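Local coordinates for uncharacterized protein (Bordetella bronchiseptica, PDB 4XG0) that probably phosphorylates acid sugars, as a kinase of the catabolic pathways that break them down, at residues E132-V137 / R233-G238; R159-T164 / T175-P180. All blocks are in the same frame, centred on the assembly; numbering follows the deposited sequence.

How the contacts relate
Both contacts lie in the sugar-binding N-terminal domain, with contact 2 nested along the chain inside the loop that contact 1 closes: 132-137 comes first, then 159-164 and 175-180, and finally 233-238. Contact 1 joins two neighbouring strands in the interior of the large parallel sheet. Contact 2, with its centre 22 Å away and its nearest atoms about 8 Å away, folds the excursion between those strands back on itself, beside a small antiparallel sheet of strands 147-150, 153-156 and 159-160. Strand 209-212 connects the two sites: it pairs with 135-139, and its V211 meets I179 and P180 of helix 179-183. Contact 1 thus belongs to the domain core, contact 2 to its periphery.

Contact 1: residues E132-V137 / R233-G238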
loop_
_atom_site.group_PDB
_atom_site.type_symbol
_atom_site.label_atom_id
_atom_site.label_comp_id
_atom_site.label_asym_id
_atom_site.label_seq_id
_atom_site.Cartn_x
_atom_site.Cartn_y
_atom_site.Cartn_z
ATOM N N GLU A 132 3.862 20.265 -15.159
ATOM C CA GLU A 132 2.795 21.122 -15.643
ATOM C C GLU A 132 1.449 20.426 -15.491
ATOM O O GLU A 132 0.459 21.043 -15.100
ATOM C CB GLU A 132 3.050 21.528 -17.096
ATOM C CG GLU A 132 4.223 22.488 -17.241
ATOM C CD GLU A 132 4.275 23.179 -18.595
ATOM O OE1 GLU A 132 3.352 22.985 -19.414
ATOM O OE2 GLU A 132 5.249 23.924 -18.837
ATOM N N ASP A 133 1.423 19.129 -15.771
ATOM C CA ASP A 133 0.209 18.337 -15.622
ATOM C C ASP A 133 0.027 17.810 -14.194
ATOM O O ASP A 133 -0.801 16.943 -13.976
ATOM C CB ASP A 133 0.234 17.142 -16.585
ATOM C CG ASP A 133 1.292 16.096 -16.205
ATOM O OD1 ASP A 133 2.194 16.407 -15.391
ATOM O OD2 ASP A 133 1.224 14.961 -16.731
ATOM N N ALA A 134 0.784 18.322 -13.232
ATOM C CA ALA A 134 0.703 17.772 -11.873
ATOM C C ALA A 134 -0.637 18.122 -11.228
ATOM O O ALA A 134 -1.234 19.186 -11.499
ATOM C CB ALA A 134 1.870 18.245 -11.015
ATOM N N ILE A 135 -1.153 17.200 -10.432
ATOM C CA ILE A 135 -2.381 17.464 -9.666
ATOM C C ILE A 135 -2.001 17.375 -8.199
ATOM O O ILE A 135 -1.408 16.374 -7.761
ATOM C CB ILE A 135 -3.488 16.429 -9.963
ATOM C CG1 ILE A 135 -3.835 16.416 -11.451
ATOM C CG2 ILE A 135 -4.723 16.688 -9.093
ATOM C CD1 ILE A 135 -4.861 15.381 -11.834
ATOM N N ALA A 136 -2.319 18.403 -7.420
ATOM C CA ALA A 136 -2.089 18.323 -5.977
ATOM C C ALA A 136 -3.374 17.779 -5.413
ATOM O O ALA A 136 -4.424 18.413 -5.560
ATOM C CB ALA A 136 -1.779 19.707 -5.379
ATOM N N VAL A 137 -3.286 16.615 -4.778
ATOM C CA VAL A 137 -4.438 15.921 -4.230
ATOM C C VAL A 137 -4.345 16.048 -2.727
ATOM O O VAL A 137 -3.558 15.362 -2.068
ATOM C CB VAL A 137 -4.457 14.460 -4.670
ATOM C CG1 VAL A 137 -5.757 13.787 -4.176
ATOM C CG2 VAL A 137 -4.293 14.373 -6.203
ATOM N N ARG A 233 1.735 11.808 -12.159
ATOM C CA ARG A 233 1.219 13.177 -12.120
ATOM C C ARG A 233 0.543 13.525 -10.793
ATOM O O ARG A 233 0.399 14.705 -10.465
ATOM C CB ARG A 233 0.244 13.414 -13.284
ATOM C CG ARG A 233 -1.106 12.728 -13.128
ATOM C CD ARG A 233 -2.032 12.908 -14.347
ATOM N NE ARG A 233 -2.341 14.306 -14.643
ATOM C CZ ARG A 233 -3.522 14.751 -15.080
ATOM N NH1 ARG A 233 -4.536 13.918 -15.275
ATOM N NH2 ARG A 233 -3.697 16.043 -15.322
ATOM N N ALA A 234 0.121 12.511 -10.044
ATOM C CA ALA A 234 -0.652 12.747 -8.825
ATOM C C ALA A 234 0.244 12.989 -7.631
ATOM O O ALA A 234 0.925 12.068 -7.163
ATOM C CB ALA A 234 -1.559 11.587 -8.547
ATOM N N VAL A 235 0.180 14.207 -7.100
ATOM C CA VAL A 235 0.990 14.610 -5.968
ATOM C C VAL A 235 0.159 14.660 -4.684
ATOM O O VAL A 235 -0.481 15.681 -4.383
ATOM C CB VAL A 235 1.607 16.007 -6.167
ATOM C CG1 VAL A 235 2.430 16.375 -4.942
ATOM C CG2 VAL A 235 2.480 16.084 -7.449
ATOM N N PRO A 236 0.141 13.566 -3.928
ATOM C CA PRO A 236 -0.574 13.653 -2.659
ATOM C C PRO A 236 0.045 14.657 -1.697
ATOM O O PRO A 236 1.258 14.765 -1.552
ATOM C CB PRO A 236 -0.479 12.247 -2.104
ATOM C CG PRO A 236 0.678 11.630 -2.791
ATOM C CD PRO A 236 0.756 12.238 -4.127
ATOM N N VAL A 237 -0.842 15.375 -1.025
ATOM C CA VAL A 237 -0.482 16.332 0.013
ATOM C C VAL A 237 -1.271 15.933 1.229
ATOM O O VAL A 237 -2.509 16.063 1.259
ATOM C CB VAL A 237 -0.866 17.748 -0.357
ATOM C CG1 VAL A 237 -0.449 18.739 0.753
ATOM C CG2 VAL A 237 -0.286 18.148 -1.713
ATOM N N GLY A 238 -0.581 15.419 2.236
ATOM C CA GLY A 238 -1.283 14.853 3.369
ATOM C C GLY A 238 -0.449 14.866 4.622
ATOM O O GLY A 238 0.698 15.304 4.615
#
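R233 reaches back along the start of the neighbouring strand and grips D133. Its CB sits 3.9 Å from OD2 of D133, and CG leaves between the backbone N and the carbonyl carbon (chi1 73°), leading first away from D133. A bend at chi3 (-60°) then brings NE back to the carbonyl O of D133 at 3.1 Å, nearly in the guanidinium plane, while NH2 adds a weak second bond to the same oxygen. CZ, NH1 and NH2 all lie beneath CD1 of I135, which stands 3.6 Å above the centre of one guanidinium face. The D133 carboxylate stays well out of that plane, offering charge but no direct bond.

Beyond the arginine, the segments run on as parallel strands of an alpha/beta sheet. Strand 135-139 lies between 209-212 and 234-238, which helix 217-230 joins in a beta-alpha-beta crossover. I135 N bonds to R233 O, V235 N to I135 O at 2.8 Å, V137 N to V235 O, and V237 N to V137 O. I135, V137, A234 and P236 line one face, where I203 and I227 of two helices pack; A136 and V235 turn to the other, under helix 119-130.

Contact 2: residues R159-T164 / T175-P180; sequences RPVTET and TESHIP
S177 lays its CB against CG1 of V161, 3.8 Å away, where a 3-10 turn (161-163) that follows the edge strand of a three-stranded antiparallel sheet meets the loop leading into helix 179-183, whose N-cap position is H178. V161 offers that methyl because CG1 lies between the backbone N and the carbonyl carbon (chi1 61°). The S177 hydroxyl, on the side of its own backbone N, accepts a hydrogen bond from T162 N at 2.9 Å, although OG is modelled too close to a neighbouring atom and its exact place is less sure. From T162 the CG2 methyl comes up to the backbone, 3.5 Å from E176 N. Strand 153-156 ties the two together: L154 makes backbone hydrogen bonds to both V161 and S177, and V153 touches the serine.

Ahead of the helix, E176 curls round so that OE2 accepts from H178 N at 2.9 Å, on the anti side of the carboxylate. P180 CD stands 3.7 Å above the centre of the H178 ring. In the 3-10 turn, V161 O takes two bonds, one from T164 N and one from T164 OG1, the latter at 2.7 Å and on a lone pair.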
loop_
_atom_site.group_PDB
_atom_site.type_symbol
_atom_site.label_atom_id
_atom_site.label_comp_id
_atom_site.label_asym_id
_atom_site.label_seq_id
_atom_site.Cartn_x
_atom_site.Cartn_y
_atom_site.Cartn_z
ATOM N N ARG A 159 -15.273 19.247 15.765
ATOM C CA ARG A 159 -15.253 20.703 15.451
ATOM C C ARG A 159 -14.273 21.053 14.322
ATOM O O ARG A 159 -13.228 20.446 14.199
ATOM C CB ARG A 159 -14.847 21.540 16.666
ATOM C CG ARG A 159 -15.373 21.065 17.997
ATOM C CD ARG A 159 -15.066 22.086 19.092
ATOM N NE ARG A 159 -13.640 22.147 19.414
ATOM C CZ ARG A 159 -13.087 21.687 20.538
ATOM N NH1 ARG A 159 -11.773 21.787 20.729
ATOM N NH2 ARG A 159 -13.832 21.128 21.485
ATOM N N PRO A 160 -14.597 22.059 13.502
ATOM C CA PRO A 160 -13.621 22.612 12.547
ATOM C C PRO A 160 -12.370 23.092 13.257
ATOM O O PRO A 160 -12.499 23.582 14.372
ATOM C CB PRO A 160 -14.369 23.840 11.991
ATOM C CG PRO A 160 -15.794 23.450 12.067
ATOM C CD PRO A 160 -15.920 22.680 13.361
ATOM N N VAL A 161 -11.203 23.002 12.623
ATOM C CA VAL A 161 -9.955 23.252 13.309
ATOM C C VAL A 161 -9.931 24.698 13.847
ATOM O O VAL A 161 -9.423 24.922 14.935
ATOM C CB VAL A 161 -8.754 22.954 12.409
ATOM C CG1 VAL A 161 -8.776 23.852 11.167
ATOM C CG2 VAL A 161 -7.459 23.094 13.176
ATOM N N THR A 162 -10.530 25.650 13.117
ATOM C CA THR A 162 -10.592 27.047 13.569
ATOM C C THR A 162 -11.395 27.260 14.866
ATOM O O THR A 162 -11.397 28.364 15.401
ATOM C CB THR A 162 -11.166 28.025 12.465
ATOM O OG1 THR A 162 -12.331 27.461 11.853
ATOM C CG2 THR A 162 -10.123 28.310 11.395
ATOM N N GLU A 163 -12.080 26.230 15.366
ATOM C CA GLU A 163 -12.723 26.306 16.689
ATOM C C GLU A 163 -11.851 25.722 17.817
ATOM O O GLU A 163 -12.292 25.625 18.961
ATOM C CB GLU A 163 -14.079 25.597 16.693
ATOM C CG GLU A 163 -15.153 26.288 15.861
ATOM C CD GLU A 163 -16.463 25.530 15.871
ATOM O OE1 GLU A 163 -16.654 24.691 16.775
ATOM O OE2 GLU A 163 -17.305 25.767 14.973
ATOM N N THR A 164 -10.625 25.339 17.493
ATOM C CA THR A 164 -9.752 24.681 18.459
ATOM C C THR A 164 -8.509 25.517 18.734
ATOM O O THR A 164 -8.299 26.567 18.130
ATOM C CB THR A 164 -9.279 23.311 17.948
ATOM O OG1 THR A 164 -8.318 23.499 16.907
ATOM C CG2 THR A 164 -10.449 22.503 17.424
ATOM N N THR A 175 -6.335 30.119 10.439
ATOM C CA THR A 175 -7.426 31.071 10.301
ATOM C C THR A 175 -8.443 30.736 9.210
ATOM O O THR A 175 -9.306 31.561 8.888
ATOM C CB THR A 175 -6.870 32.482 10.028
ATOM O OG1 THR A 175 -6.030 32.443 8.867
ATOM C CG2 THR A 175 -6.059 32.964 11.219
ATOM N N GLU A 176 -8.361 29.542 8.640
ATOM C CA GLU A 176 -9.359 29.108 7.682
ATOM C C GLU A 176 -9.344 27.584 7.623
ATOM O O GLU A 176 -8.306 26.986 7.305
ATOM C CB GLU A 176 -9.047 29.690 6.310
ATOM C CG GLU A 176 -9.973 29.203 5.229
ATOM C CD GLU A 176 -11.395 29.456 5.582
ATOM O OE1 GLU A 176 -11.728 30.641 5.858
ATOM O OE2 GLU A 176 -12.162 28.493 5.621
ATOM N N SER A 177 -10.489 26.978 7.940
ATOM C CA SER A 177 -10.632 25.525 8.126
ATOM C C SER A 177 -11.083 24.862 6.829
ATOM O O SER A 177 -10.928 23.676 6.653
ATOM C CB SER A 177 -11.736 25.251 9.161
ATOM O OG SER A 177 -11.495 25.878 10.413
ATOM N N HIS A 178 -11.696 25.651 5.939
ATOM C CA HIS A 178 -12.275 25.102 4.724
ATOM C C HIS A 178 -11.193 25.085 3.671
ATOM O O HIS A 178 -10.823 26.142 3.122
ATOM C CB HIS A 178 -13.485 25.963 4.275
ATOM C CG HIS A 178 -14.266 25.338 3.160
ATOM N ND1 HIS A 178 -14.385 25.915 1.921
ATOM C CD2 HIS A 178 -14.898 24.142 3.087
ATOM C CE1 HIS A 178 -15.108 25.127 1.137
ATOM N NE2 HIS A 178 -15.424 24.040 1.823
ATOM N N ILE A 179 -10.622 23.898 3.424
ATOM C CA ILE A 179 -9.368 23.846 2.687
ATOM C C ILE A 179 -9.556 24.380 1.262
ATOM O O ILE A 179 -8.690 25.086 0.752
ATOM C CB ILE A 179 -8.730 22.436 2.717
ATOM C CG1 ILE A 179 -8.618 21.967 4.170
ATOM C CG2 ILE A 179 -7.379 22.494 2.037
ATOM C CD1 ILE A 179 -8.264 20.493 4.344
ATOM N N PRO A 180 -10.715 24.107 0.635
ATOM C CA PRO A 180 -10.951 24.630 -0.723
ATOM C C PRO A 180 -10.926 26.166 -0.789
ATOM O O PRO A 180 -10.483 26.741 -1.777
ATOM C CB PRO A 180 -12.319 24.053 -1.087
ATOM C CG PRO A 180 -12.459 22.826 -0.222
ATOM C CD PRO A 180 -11.761 23.158 1.054
#